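Local structure of Hpr(Ser) kinase (Coxiella burnetii, 3TQF) at residues A[5-10]-A[119-124]; A[12-17]-A[39-44]; A[30-35]-A[140-145]; A[43-48]-A[61-66]; A[95-100]-A[147-152]. The protein probably acts as a two-way enzyme that phosphorylates the carrier protein HPr on a serine with ATP and removes that phosphate again. All coordinates share one frame; numbering follows the deposited sequence.

From the N terminus, strand 5-8 opens contact 1, whose partner strand 117-123 comes more than a hundred residues later. Nested inside that long loop are contact 2, which sets strand 42-45 beside strand 10-14, and contact 4, where a disulfide closes a small loop. These two share L43 and V44. Contact 3 starts within the loop of contact 2 and ends at the start of helix 141-165; it crosses both contacts 1 and 2 and has contact 4 nested inside it. Contact 5, in series after contacts 2 and 4, crosses contacts 1 and 3 and lays the same long helix on strand 92-102. Sheet, helix 29-38 and helix 141-165 are thereby tied together.

Contact 1: residues A[5-10]-A[119-124]; sequences QTWHAN and RTEIIL
The indole of W7 carries I123 on one face, while E121 and the CB of A9 meet it at the edge. The two strands involved, 5-8 and 117-123, belong to one mixed sheet of the HPr kinase C-terminal domain. They are not paired with each other: their axes stay 11.1 Å apart, and side chains bridge the distance. I123 lies across the six-membered ring at about a right angle. Its CD1 makes a CH-pi contact 4.1 Å from the ring centroid and displaced toward the rim, CG1 comes within 3.6 Å of W7 CH2, and CG2 sits over the CZ3 side of the same face. CG of W7 stands anti to the backbone N (chi1 -176°), which starts the side chain out toward strand 117-123. At the rim, E121 turns its carboxylate 52° from the ring plane, with OE2 3.7 Å from W7 CZ2. That oxygen also makes a weak hydrogen bond with S98 OG and a long, weak ion pair with K130, which may partly offset its charge. L20 and L51 touch both W7 and I123, adding apolar cover from strands 17-23 and 48-53. Nearer the surface, the bent chain of Q5 runs against L124: CD2 of L124 lies 3.4 Å from Q5 CG and 3.7 Å from Q5 OE1.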
# COMPACT_ATOMS: atom_id res chain seq x y z
N GLN A 5 32.59 10.20 11.94
CA GLN A 5 31.55 9.37 12.54
C GLN A 5 30.57 8.80 11.54
O GLN A 5 29.95 9.55 10.78
CB GLN A 5 30.78 10.20 13.57
CG GLN A 5 31.66 11.00 14.52
CD GLN A 5 32.53 10.12 15.39
OE1 GLN A 5 32.04 9.21 16.06
NE2 GLN A 5 33.82 10.40 15.39
N THR A 6 30.42 7.48 11.55
CA THR A 6 29.39 6.81 10.78
C THR A 6 28.24 6.42 11.69
O THR A 6 28.37 6.46 12.91
CB THR A 6 29.93 5.54 10.10
OG1 THR A 6 30.46 4.66 11.10
CG2 THR A 6 31.02 5.88 9.10
N TRP A 7 27.11 6.05 11.10
CA TRP A 7 25.93 5.63 11.85
C TRP A 7 25.14 4.65 11.00
O TRP A 7 24.87 4.93 9.83
CB TRP A 7 25.10 6.86 12.20
CG TRP A 7 23.90 6.59 13.05
CD1 TRP A 7 22.69 6.15 12.62
CD2 TRP A 7 23.78 6.76 14.46
NE1 TRP A 7 21.82 6.03 13.68
CE2 TRP A 7 22.47 6.40 14.82
CE3 TRP A 7 24.66 7.19 15.46
CZ2 TRP A 7 22.02 6.44 16.14
CZ3 TRP A 7 24.21 7.23 16.76
CH2 TRP A 7 22.90 6.86 17.09
N HIS A 8 24.76 3.51 11.58
CA HIS A 8 24.05 2.47 10.84
C HIS A 8 22.54 2.72 10.86
O HIS A 8 21.87 2.46 11.85
CB HIS A 8 24.40 1.08 11.38
CG HIS A 8 23.65 -0.03 10.72
ND1 HIS A 8 23.29 0.01 9.39
CD2 HIS A 8 23.19 -1.21 11.20
CE1 HIS A 8 22.63 -1.10 9.08
NE2 HIS A 8 22.56 -1.85 10.16
N ALA A 9 22.02 3.22 9.75
CA ALA A 9 20.59 3.48 9.62
C ALA A 9 20.28 3.98 8.21
O ALA A 9 21.19 4.26 7.43
CB ALA A 9 20.14 4.51 10.65
N ASN A 10 18.99 4.07 7.89
CA ASN A 10 18.56 4.76 6.68
C ASN A 10 18.20 6.18 7.06
O ASN A 10 17.70 6.42 8.16
CB ASN A 10 17.35 4.06 6.04
CG ASN A 10 17.64 2.62 5.67
OD1 ASN A 10 18.79 2.21 5.55
ND2 ASN A 10 16.58 1.83 5.50
N ARG A 119 11.52 8.11 23.31
CA ARG A 119 12.77 8.02 24.06
C ARG A 119 13.71 9.08 23.50
O ARG A 119 13.31 9.88 22.66
CB ARG A 119 13.38 6.63 23.93
CG ARG A 119 12.57 5.51 24.57
CD ARG A 119 13.50 4.44 25.14
NE ARG A 119 12.83 3.17 25.45
CZ ARG A 119 11.99 2.97 26.46
NH1 ARG A 119 11.65 3.96 27.29
NH2 ARG A 119 11.46 1.77 26.66
N THR A 120 14.96 9.09 23.97
CA THR A 120 16.00 9.98 23.44
C THR A 120 17.23 9.17 23.04
O THR A 120 17.63 8.25 23.73
CB THR A 120 16.41 11.04 24.47
OG1 THR A 120 15.26 11.79 24.88
CG2 THR A 120 17.44 11.99 23.89
N GLU A 121 17.82 9.54 21.90
CA GLU A 121 19.09 8.99 21.43
C GLU A 121 20.16 10.06 21.53
O GLU A 121 19.94 11.20 21.11
CB GLU A 121 18.98 8.56 19.97
CG GLU A 121 18.35 7.20 19.77
CD GLU A 121 19.29 6.20 19.14
OE1 GLU A 121 20.33 5.89 19.76
OE2 GLU A 121 18.98 5.72 18.03
N ILE A 122 21.32 9.69 22.06
CA ILE A 122 22.48 10.58 22.08
C ILE A 122 23.30 10.31 20.82
O ILE A 122 23.96 9.28 20.72
CB ILE A 122 23.36 10.38 23.33
CG1 ILE A 122 22.51 10.31 24.61
CG2 ILE A 122 24.37 11.51 23.44
CD1 ILE A 122 21.48 11.40 24.73
N ILE A 123 23.24 11.23 19.87
CA ILE A 123 24.03 11.14 18.64
C ILE A 123 25.08 12.25 18.64
O ILE A 123 24.75 13.42 18.49
CB ILE A 123 23.13 11.24 17.39
CG1 ILE A 123 21.92 10.31 17.53
CG2 ILE A 123 23.92 10.92 16.14
CD1 ILE A 123 21.05 10.22 16.29
N LEU A 124 26.34 11.87 18.82
CA LEU A 124 27.43 12.83 18.99
C LEU A 124 27.08 13.89 20.04
O LEU A 124 27.31 15.08 19.82
CB LEU A 124 27.79 13.48 17.66
CG LEU A 124 28.26 12.52 16.56
CD1 LEU A 124 28.57 13.28 15.28
CD2 LEU A 124 29.46 11.72 17.04

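Contact 2: residues A[12-17]-A[39-44]; sequences LVIDKM and RGHQLV
H41 is the side chain to follow, for it packs on V13 and I14 and reaches D15 through a water. Its CB rests against the V13 carbonyl, 3.4 Å from V13 O. CG stands anti to the carbonyl carbon (chi1 -55°), and beyond it I14 CG2 lies over the centre of the ring, 3.8 Å from the centroid and 8° off the ring normal, a CH-pi contact. At the edge, in the ring plane, the water lies 2.6 Å from H41 ND1 and accepts the backbone N-H of D15. The far nitrogen, NE2, is hydrogen-bonded to E146 of helix 141-165, which would help fix the rotation of the ring. D15 turns its own carboxylate to a salt bridge with R153.

Beyond H41 the chains run antiparallel. V13 and Q42 form a hydrogen-bonded pair, V13 N to Q42 O at 2.9 Å and Q42 N to V13 O at 3.1 Å; their side chains lie side by side, pointing the same way, and Q42 NE2 goes on to the carbonyl of D87. L12 and L43 are the next, non-hydrogen-bonded pair, on the face that carries helix 29-38. That helix ends in a Schellman motif at G40. Strand 10-14 is thus the middle of an antiparallel trio, paired with 17-23 through a two-residue type I' hairpin (I14 to M17) and, along its other edge, with 42-45.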
# COMPACT_ATOMS: atom_id res chain seq x y z
N LEU A 12 16.20 9.61 5.67
CA LEU A 12 15.26 10.17 4.71
C LEU A 12 14.83 11.55 5.18
O LEU A 12 14.83 11.83 6.38
CB LEU A 12 14.03 9.26 4.60
CG LEU A 12 14.29 7.79 4.26
CD1 LEU A 12 13.29 6.89 4.93
CD2 LEU A 12 14.29 7.57 2.76
N VAL A 13 14.46 12.41 4.23
CA VAL A 13 13.80 13.66 4.56
C VAL A 13 12.30 13.44 4.38
O VAL A 13 11.86 13.09 3.28
CB VAL A 13 14.29 14.83 3.69
CG1 VAL A 13 13.57 16.12 4.08
CG2 VAL A 13 15.80 14.99 3.83
N ILE A 14 11.55 13.62 5.47
CA ILE A 14 10.10 13.43 5.48
C ILE A 14 9.43 14.63 6.12
O ILE A 14 9.64 14.90 7.30
CB ILE A 14 9.70 12.20 6.29
CG1 ILE A 14 10.44 10.95 5.80
CG2 ILE A 14 8.19 11.99 6.21
CD1 ILE A 14 10.19 9.70 6.66
N ASP A 15 8.63 15.35 5.34
CA ASP A 15 7.92 16.54 5.81
C ASP A 15 8.89 17.53 6.46
O ASP A 15 8.64 18.03 7.55
CB ASP A 15 6.80 16.14 6.79
CG ASP A 15 5.85 17.28 7.11
OD1 ASP A 15 5.70 18.20 6.27
OD2 ASP A 15 5.25 17.26 8.20
N LYS A 16 10.00 17.79 5.77
CA LYS A 16 11.07 18.69 6.26
C LYS A 16 11.94 18.12 7.39
O LYS A 16 12.92 18.74 7.78
CB LYS A 16 10.51 20.06 6.69
CG LYS A 16 9.62 20.78 5.68
CD LYS A 16 10.41 21.71 4.76
CE LYS A 16 9.69 23.05 4.53
NZ LYS A 16 8.23 22.91 4.26
N MSE A 17 11.59 16.94 7.91
CA MSE A 17 12.31 16.31 9.01
C MSE A 17 13.29 15.25 8.52
O MSE A 17 12.89 14.29 7.87
CB MSE A 17 11.33 15.62 9.97
CG MSE A 17 10.15 16.44 10.44
SE MSE A 17 10.56 17.46 12.03
CE MSE A 17 11.38 19.01 11.18
N ARG A 39 5.88 8.22 -2.16
CA ARG A 39 4.91 9.19 -1.62
C ARG A 39 5.38 10.63 -1.73
O ARG A 39 4.69 11.53 -1.28
CB ARG A 39 4.56 8.90 -0.16
CG ARG A 39 4.44 7.42 0.20
CD ARG A 39 3.11 7.03 0.81
NE ARG A 39 2.42 8.11 1.51
CZ ARG A 39 1.10 8.15 1.66
NH1 ARG A 39 0.33 7.17 1.20
NH2 ARG A 39 0.54 9.17 2.29
N GLY A 40 6.56 10.86 -2.31
CA GLY A 40 7.06 12.22 -2.56
C GLY A 40 8.12 12.70 -1.59
O GLY A 40 8.50 13.88 -1.62
N HIS A 41 8.63 11.81 -0.74
CA HIS A 41 9.67 12.15 0.22
C HIS A 41 11.03 11.93 -0.42
O HIS A 41 11.11 11.60 -1.61
CB HIS A 41 9.50 11.35 1.51
CG HIS A 41 8.13 11.49 2.12
ND1 HIS A 41 7.57 12.72 2.39
CD2 HIS A 41 7.22 10.57 2.47
CE1 HIS A 41 6.37 12.54 2.90
NE2 HIS A 41 6.13 11.25 2.96
N GLN A 42 12.10 12.11 0.35
CA GLN A 42 13.44 12.12 -0.22
C GLN A 42 14.40 11.18 0.51
O GLN A 42 14.30 10.99 1.72
CB GLN A 42 14.02 13.54 -0.19
CG GLN A 42 13.30 14.52 -1.08
CD GLN A 42 13.78 15.94 -0.89
OE1 GLN A 42 13.93 16.41 0.24
NE2 GLN A 42 14.02 16.64 -2.00
N LEU A 43 15.33 10.63 -0.26
CA LEU A 43 16.40 9.79 0.26
C LEU A 43 17.63 10.64 0.55
O LEU A 43 18.01 11.47 -0.27
CB LEU A 43 16.75 8.70 -0.76
CG LEU A 43 18.00 7.85 -0.53
CD1 LEU A 43 17.89 7.02 0.75
CD2 LEU A 43 18.23 6.95 -1.73
N VAL A 44 18.25 10.43 1.71
CA VAL A 44 19.58 10.95 1.96
C VAL A 44 20.57 9.81 1.78
O VAL A 44 21.51 9.92 0.99
CB VAL A 44 19.72 11.59 3.35
CG1 VAL A 44 21.05 12.31 3.47
CG2 VAL A 44 18.58 12.56 3.60
O HOH W 1 8.15 15.25 2.52

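Contact 3: residues A[30-35]-A[140-145]; sequences SELSLA and NLPLLI. With PO4 (phosphate ion), chain C.
A proline ring provides the platform here: P142, in the first turn of helix 141-165, is laid against A35 and L32 of helix 29-38. Proline suits that turn, where a backbone N-H would find no carbonyl a turn earlier to bond. The helix segments cross at -73° with their axes 9.6 Å apart, and by CA positions the nearest residues are L32 and P142. A35 CB packs on P142 CG. L32 has CG anti to its backbone N (chi1 178°) and spreads its two methyls: CD1 lies 3.7 Å from P142 CA, while CD2 approaches I145 CG1 at 4.0 Å and L141 CD2 at 4.1 Å. L32 and I145 also touch L101 of strand 92-102, which places the crossing against the sheet.

At the other end of residues 30-35 a phosphate ion, probably from the crystallisation liquor, takes a hydrogen bond from S30 N to its O4, 2.9 Å long and nearly straight at 166°. The amides of N26, G28 and K29 grip it too. Such a set of backbone amides between a strand and a helix is consistent with a P-loop (Walker A) that would hold a phosphate of ATP. E31 brings OE1 to 3.1 Å from phosphate O3, while its OE2 forms a salt bridge with R139 of the third subunit. The crossing itself is purely apolar, so its hold is shape and hydrophobic contact, whereas the amides and the helix start, probably through its dipole, would favour an anion.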
# COMPACT_ATOMS: atom_id res chain seq x y z
N SER A 30 14.51 -1.11 3.69
CA SER A 30 14.81 -0.58 2.35
C SER A 30 13.55 -0.47 1.50
O SER A 30 13.41 0.44 0.68
CB SER A 30 15.85 -1.45 1.64
OG SER A 30 17.14 -1.27 2.21
N GLU A 31 12.63 -1.41 1.70
CA GLU A 31 11.33 -1.37 1.05
C GLU A 31 10.52 -0.18 1.56
O GLU A 31 9.76 0.43 0.81
CB GLU A 31 10.58 -2.67 1.28
CG GLU A 31 11.15 -3.88 0.51
CD GLU A 31 12.23 -4.65 1.28
OE1 GLU A 31 13.09 -4.03 1.94
OE2 GLU A 31 12.22 -5.90 1.20
N LEU A 32 10.68 0.15 2.83
CA LEU A 32 10.02 1.33 3.41
C LEU A 32 10.56 2.62 2.81
O LEU A 32 9.78 3.54 2.51
CB LEU A 32 10.18 1.35 4.93
CG LEU A 32 9.59 2.55 5.68
CD1 LEU A 32 8.14 2.77 5.31
CD2 LEU A 32 9.75 2.36 7.19
N SER A 33 11.88 2.70 2.63
CA SER A 33 12.48 3.87 1.99
C SER A 33 11.88 4.09 0.61
O SER A 33 11.39 5.18 0.31
CB SER A 33 14.00 3.72 1.87
OG SER A 33 14.64 3.85 3.14
N LEU A 34 11.88 3.05 -0.21
CA LEU A 34 11.31 3.12 -1.55
C LEU A 34 9.87 3.64 -1.52
O LEU A 34 9.53 4.57 -2.24
CB LEU A 34 11.35 1.74 -2.23
CG LEU A 34 11.04 1.70 -3.74
CD1 LEU A 34 12.06 2.50 -4.52
CD2 LEU A 34 10.98 0.27 -4.26
N ALA A 35 9.04 3.04 -0.67
CA ALA A 35 7.64 3.45 -0.55
C ALA A 35 7.51 4.92 -0.15
O ALA A 35 6.68 5.64 -0.69
CB ALA A 35 6.91 2.56 0.44
N ASN A 140 -0.02 -0.72 5.87
CA ASN A 140 0.43 0.46 5.16
C ASN A 140 1.44 1.24 5.98
O ASN A 140 1.25 2.41 6.29
CB ASN A 140 -0.76 1.34 4.74
CG ASN A 140 -0.52 2.09 3.42
OD1 ASN A 140 0.59 2.58 3.15
ND2 ASN A 140 -1.56 2.17 2.59
N LEU A 141 2.53 0.56 6.32
CA LEU A 141 3.63 1.13 7.10
C LEU A 141 4.16 2.47 6.57
O LEU A 141 4.49 3.35 7.36
CB LEU A 141 4.78 0.12 7.23
CG LEU A 141 6.00 0.51 8.07
CD1 LEU A 141 5.61 0.80 9.50
CD2 LEU A 141 7.04 -0.59 8.00
N PRO A 142 4.26 2.64 5.24
CA PRO A 142 4.71 3.94 4.74
C PRO A 142 3.81 5.08 5.19
O PRO A 142 4.30 6.12 5.63
CB PRO A 142 4.64 3.78 3.23
CG PRO A 142 4.80 2.33 3.00
CD PRO A 142 4.10 1.67 4.14
N LEU A 143 2.50 4.87 5.10
CA LEU A 143 1.54 5.89 5.53
C LEU A 143 1.65 6.11 7.03
O LEU A 143 1.51 7.24 7.50
CB LEU A 143 0.12 5.48 5.15
CG LEU A 143 -1.01 6.43 5.57
CD1 LEU A 143 -0.93 7.73 4.79
CD2 LEU A 143 -2.35 5.77 5.37
N LEU A 144 1.89 5.04 7.78
CA LEU A 144 1.98 5.14 9.23
C LEU A 144 3.19 5.95 9.65
O LEU A 144 3.09 6.83 10.50
CB LEU A 144 2.02 3.74 9.86
CG LEU A 144 0.79 2.86 9.62
CD1 LEU A 144 0.87 1.59 10.45
CD2 LEU A 144 -0.49 3.61 9.91
N ILE A 145 4.33 5.66 9.04
CA ILE A 145 5.58 6.37 9.32
C ILE A 145 5.50 7.82 8.87
O ILE A 145 5.99 8.71 9.56
CB ILE A 145 6.76 5.66 8.64
CG1 ILE A 145 7.00 4.30 9.29
CG2 ILE A 145 8.03 6.52 8.72
CD1 ILE A 145 7.54 4.37 10.70
P PO4 C . 15.60 -4.66 5.16
O1 PO4 C . 14.92 -4.24 6.44
O2 PO4 C . 16.79 -5.53 5.50
O3 PO4 C . 14.61 -5.42 4.31
O4 PO4 C . 16.06 -3.44 4.41

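Contact 4: residues A[43-48]-A[61-66]; sequences LVCDDV and SCPSVA
This is a covalent contact: a disulfide between C45, at the end of strand 42-45, and C62, in the loop that follows strand 58-61. SG to SG is 2.0 Å, and the torsion about the bond is 50°, a right-handed twist. Both sulfurs stand anti to their own backbone N (chi1 -152° at C45, -165° at C62); the two CA atoms of the cystine are 5.1 Å apart. Around the bond the fit comes from few atoms. The carbonyl of V44 turns toward C62, with V44 O 3.2 Å from C62 CB. P63 follows directly and sets its ring carbon CD 3.9 Å from C45 SG; the same CD lies 4.1 Å from V48 O, at the start of the next strand.

In between, the chain runs through the hairpin of strands 48-53 and 58-61, so the disulfide joins the chain entering that hairpin to the chain leaving it. The strand side is irregular here: V44 and C45 both face F11 of strand 10-14, a classic beta bulge, and the V44 side chain packs on F11 and V13. Just past the cystine, the main chain of D47 is held from the N-terminal part of the chain, its N bonded to N10 OD1 and its O to H8 ND1.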
# COMPACT_ATOMS: atom_id res chain seq x y z
N LEU A 43 15.33 10.63 -0.26
CA LEU A 43 16.40 9.79 0.26
C LEU A 43 17.63 10.64 0.55
O LEU A 43 18.01 11.47 -0.27
CB LEU A 43 16.75 8.70 -0.76
CG LEU A 43 18.00 7.85 -0.53
CD1 LEU A 43 17.89 7.02 0.75
CD2 LEU A 43 18.23 6.95 -1.73
N VAL A 44 18.25 10.43 1.71
CA VAL A 44 19.58 10.95 1.96
C VAL A 44 20.57 9.81 1.78
O VAL A 44 21.51 9.92 0.99
CB VAL A 44 19.72 11.59 3.35
CG1 VAL A 44 21.05 12.31 3.47
CG2 VAL A 44 18.58 12.56 3.60
N CYS A 45 20.35 8.70 2.49
CA CYS A 45 21.24 7.55 2.38
C CYS A 45 20.64 6.23 2.88
O CYS A 45 19.84 6.20 3.81
CB CYS A 45 22.53 7.83 3.15
SG CYS A 45 23.95 6.94 2.49
N ASP A 46 21.06 5.14 2.23
CA ASP A 46 20.69 3.79 2.64
C ASP A 46 21.83 3.22 3.47
O ASP A 46 22.99 3.58 3.27
CB ASP A 46 20.47 2.91 1.39
CG ASP A 46 19.54 1.72 1.64
OD1 ASP A 46 18.43 1.91 2.21
OD2 ASP A 46 19.90 0.59 1.23
N ASP A 47 21.49 2.36 4.43
CA ASP A 47 22.46 1.60 5.23
C ASP A 47 23.34 2.40 6.19
O ASP A 47 23.22 2.24 7.40
CB ASP A 47 23.36 0.72 4.34
CG ASP A 47 24.26 -0.20 5.16
OD1 ASP A 47 23.75 -0.81 6.13
OD2 ASP A 47 25.46 -0.32 4.84
N VAL A 48 24.23 3.24 5.67
CA VAL A 48 25.21 3.96 6.51
C VAL A 48 25.19 5.46 6.25
O VAL A 48 25.01 5.89 5.11
CB VAL A 48 26.63 3.41 6.30
CG1 VAL A 48 27.66 4.28 7.00
CG2 VAL A 48 26.72 1.99 6.80
N SER A 61 25.02 13.03 6.21
CA SER A 61 25.36 13.04 4.79
C SER A 61 25.76 11.64 4.32
O SER A 61 26.33 10.86 5.08
CB SER A 61 26.50 14.02 4.53
OG SER A 61 27.42 13.98 5.60
N CYS A 62 25.45 11.35 3.06
CA CYS A 62 25.73 10.05 2.46
C CYS A 62 27.10 10.12 1.80
O CYS A 62 27.40 11.10 1.13
CB CYS A 62 24.66 9.73 1.42
SG CYS A 62 24.54 8.00 0.85
N PRO A 63 27.93 9.09 1.99
CA PRO A 63 29.21 9.08 1.27
C PRO A 63 28.98 8.85 -0.23
O PRO A 63 28.00 8.21 -0.60
CB PRO A 63 29.98 7.91 1.90
CG PRO A 63 28.96 7.05 2.54
CD PRO A 63 27.75 7.89 2.83
N SER A 64 29.87 9.39 -1.06
CA SER A 64 29.76 9.26 -2.52
C SER A 64 29.66 7.79 -2.96
O SER A 64 29.73 6.88 -2.14
CB SER A 64 30.98 9.90 -3.21
OG SER A 64 31.28 11.18 -2.69
N VAL A 65 29.53 7.57 -4.26
CA VAL A 65 29.54 6.24 -4.85
C VAL A 65 28.24 5.51 -4.53
O VAL A 65 27.52 5.10 -5.44
CB VAL A 65 30.75 5.38 -4.40
CG1 VAL A 65 30.81 4.07 -5.18
CG2 VAL A 65 32.06 6.16 -4.58
N ALA A 66 27.95 5.36 -3.24
CA ALA A 66 26.67 4.82 -2.78
C ALA A 66 25.53 5.83 -2.90
O ALA A 66 24.37 5.45 -2.84
CB ALA A 66 26.78 4.35 -1.34

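Contact 5: residues A[95-100]-A[147-152]; sequences VHLSIS and TLVRNH
L97, H152 and I99 give up the most surface here: L97 pairs with H152, I99 with L148, and V149 lies between. L97 and H152 slide past each other in opposite directions. CD1 of L97 ends over the centre of the imidazole, 3.7 Å from the H152 ring centroid and 11° off the normal, a CH-pi contact on one face. CG of H152 is anti to the backbone N (chi1 176°), directed at the strand. Its ND1 is hydrogen-bonded to the hydroxyl of Y118, and at the other edge, in plane, a water lies 2.7 Å from H152 NE2 and donates to the carbonyl of H96, so both nitrogens are satisfied within a buried ring.

This is helix against sheet: helix 141-165 lies obliquely on strand 92-102, at 136° and 10.1 Å between the short axes, and L97 and I99, two residues apart, point their side chains at the same helix. I99 meets L148 tip to tip, its CD1 3.6 Å from L148 CD2. V149 fits between the two strand residues, its CG2 being 3.9 Å from I99 CD1 and 4.1 Å from L97 CD2. On the sheet side I99 touches V19, while L148 reaches I131 of strand 126-134 and V149 reaches I14. R150, on a part of the helix that does not touch the strand, bonds through NH2 to the carbonyl oxygen of L83 of the second subunit.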
# COMPACT_ATOMS: atom_id res chain seq x y z
N VAL A 95 19.45 16.13 11.24
CA VAL A 95 18.78 15.01 11.87
C VAL A 95 17.78 15.55 12.88
O VAL A 95 18.17 16.25 13.80
CB VAL A 95 19.78 14.10 12.62
CG1 VAL A 95 19.06 12.97 13.35
CG2 VAL A 95 20.82 13.55 11.65
N HIS A 96 16.51 15.22 12.71
CA HIS A 96 15.45 15.69 13.61
C HIS A 96 14.85 14.57 14.47
O HIS A 96 14.50 14.80 15.63
CB HIS A 96 14.34 16.36 12.81
CG HIS A 96 14.75 17.66 12.19
ND1 HIS A 96 14.53 18.87 12.81
CD2 HIS A 96 15.36 17.93 11.02
CE1 HIS A 96 15.00 19.84 12.04
NE2 HIS A 96 15.51 19.29 10.94
N LEU A 97 14.72 13.38 13.89
CA LEU A 97 14.02 12.29 14.54
C LEU A 97 14.69 10.97 14.22
O LEU A 97 15.28 10.80 13.15
CB LEU A 97 12.57 12.26 14.05
CG LEU A 97 11.63 11.16 14.55
CD1 LEU A 97 11.28 11.35 16.01
CD2 LEU A 97 10.37 11.14 13.69
N SER A 98 14.61 10.04 15.17
CA SER A 98 15.12 8.69 15.00
C SER A 98 13.99 7.72 15.29
O SER A 98 13.50 7.66 16.41
CB SER A 98 16.27 8.46 15.97
OG SER A 98 16.55 7.08 16.13
N ILE A 99 13.55 6.96 14.29
CA ILE A 99 12.52 5.95 14.48
C ILE A 99 13.16 4.57 14.50
O ILE A 99 13.94 4.22 13.62
CB ILE A 99 11.44 6.00 13.39
CG1 ILE A 99 10.73 7.35 13.39
CG2 ILE A 99 10.43 4.88 13.59
CD1 ILE A 99 9.80 7.55 12.22
N SER A 100 12.81 3.79 15.51
CA SER A 100 13.32 2.44 15.69
C SER A 100 12.17 1.46 15.52
O SER A 100 11.29 1.39 16.38
CB SER A 100 13.95 2.31 17.08
OG SER A 100 14.58 1.06 17.23
N THR A 147 2.76 9.57 8.75
CA THR A 147 1.84 10.19 9.71
C THR A 147 2.53 10.41 11.06
O THR A 147 2.33 11.45 11.69
CB THR A 147 0.59 9.32 9.90
OG1 THR A 147 0.00 9.05 8.63
CG2 THR A 147 -0.43 10.03 10.77
N LEU A 148 3.35 9.45 11.48
CA LEU A 148 4.13 9.56 12.71
C LEU A 148 5.06 10.76 12.66
O LEU A 148 5.23 11.46 13.67
CB LEU A 148 4.96 8.30 12.93
CG LEU A 148 5.69 8.18 14.25
CD1 LEU A 148 4.72 7.84 15.38
CD2 LEU A 148 6.78 7.13 14.14
N VAL A 149 5.67 10.99 11.50
CA VAL A 149 6.66 12.06 11.34
C VAL A 149 5.99 13.42 11.29
O VAL A 149 6.49 14.37 11.87
CB VAL A 149 7.52 11.85 10.06
CG1 VAL A 149 8.42 13.05 9.81
CG2 VAL A 149 8.36 10.59 10.18
N ARG A 150 4.86 13.51 10.59
CA ARG A 150 4.10 14.76 10.50
C ARG A 150 3.55 15.17 11.86
O ARG A 150 3.53 16.35 12.20
CB ARG A 150 2.96 14.63 9.49
CG ARG A 150 3.44 14.45 8.05
CD ARG A 150 2.31 14.11 7.12
NE ARG A 150 1.40 15.25 6.97
CZ ARG A 150 0.12 15.16 6.64
NH1 ARG A 150 -0.46 13.98 6.43
NH2 ARG A 150 -0.60 16.27 6.54
N ASN A 151 3.11 14.18 12.64
CA ASN A 151 2.67 14.42 14.02
C ASN A 151 3.81 14.92 14.88
O ASN A 151 3.62 15.79 15.73
CB ASN A 151 2.08 13.15 14.65
CG ASN A 151 0.57 13.12 14.61
OD1 ASN A 151 -0.06 13.79 13.80
ND2 ASN A 151 -0.03 12.34 15.50
N HIS A 152 5.00 14.36 14.67
CA HIS A 152 6.18 14.78 15.41
C HIS A 152 6.52 16.24 15.14
O HIS A 152 6.81 17.00 16.06
CB HIS A 152 7.38 13.88 15.10
CG HIS A 152 8.64 14.32 15.76
ND1 HIS A 152 8.93 14.04 17.08
CD2 HIS A 152 9.68 15.05 15.30
CE1 HIS A 152 10.09 14.57 17.40
NE2 HIS A 152 10.57 15.19 16.34
O HOH W 2 12.76 16.73 16.38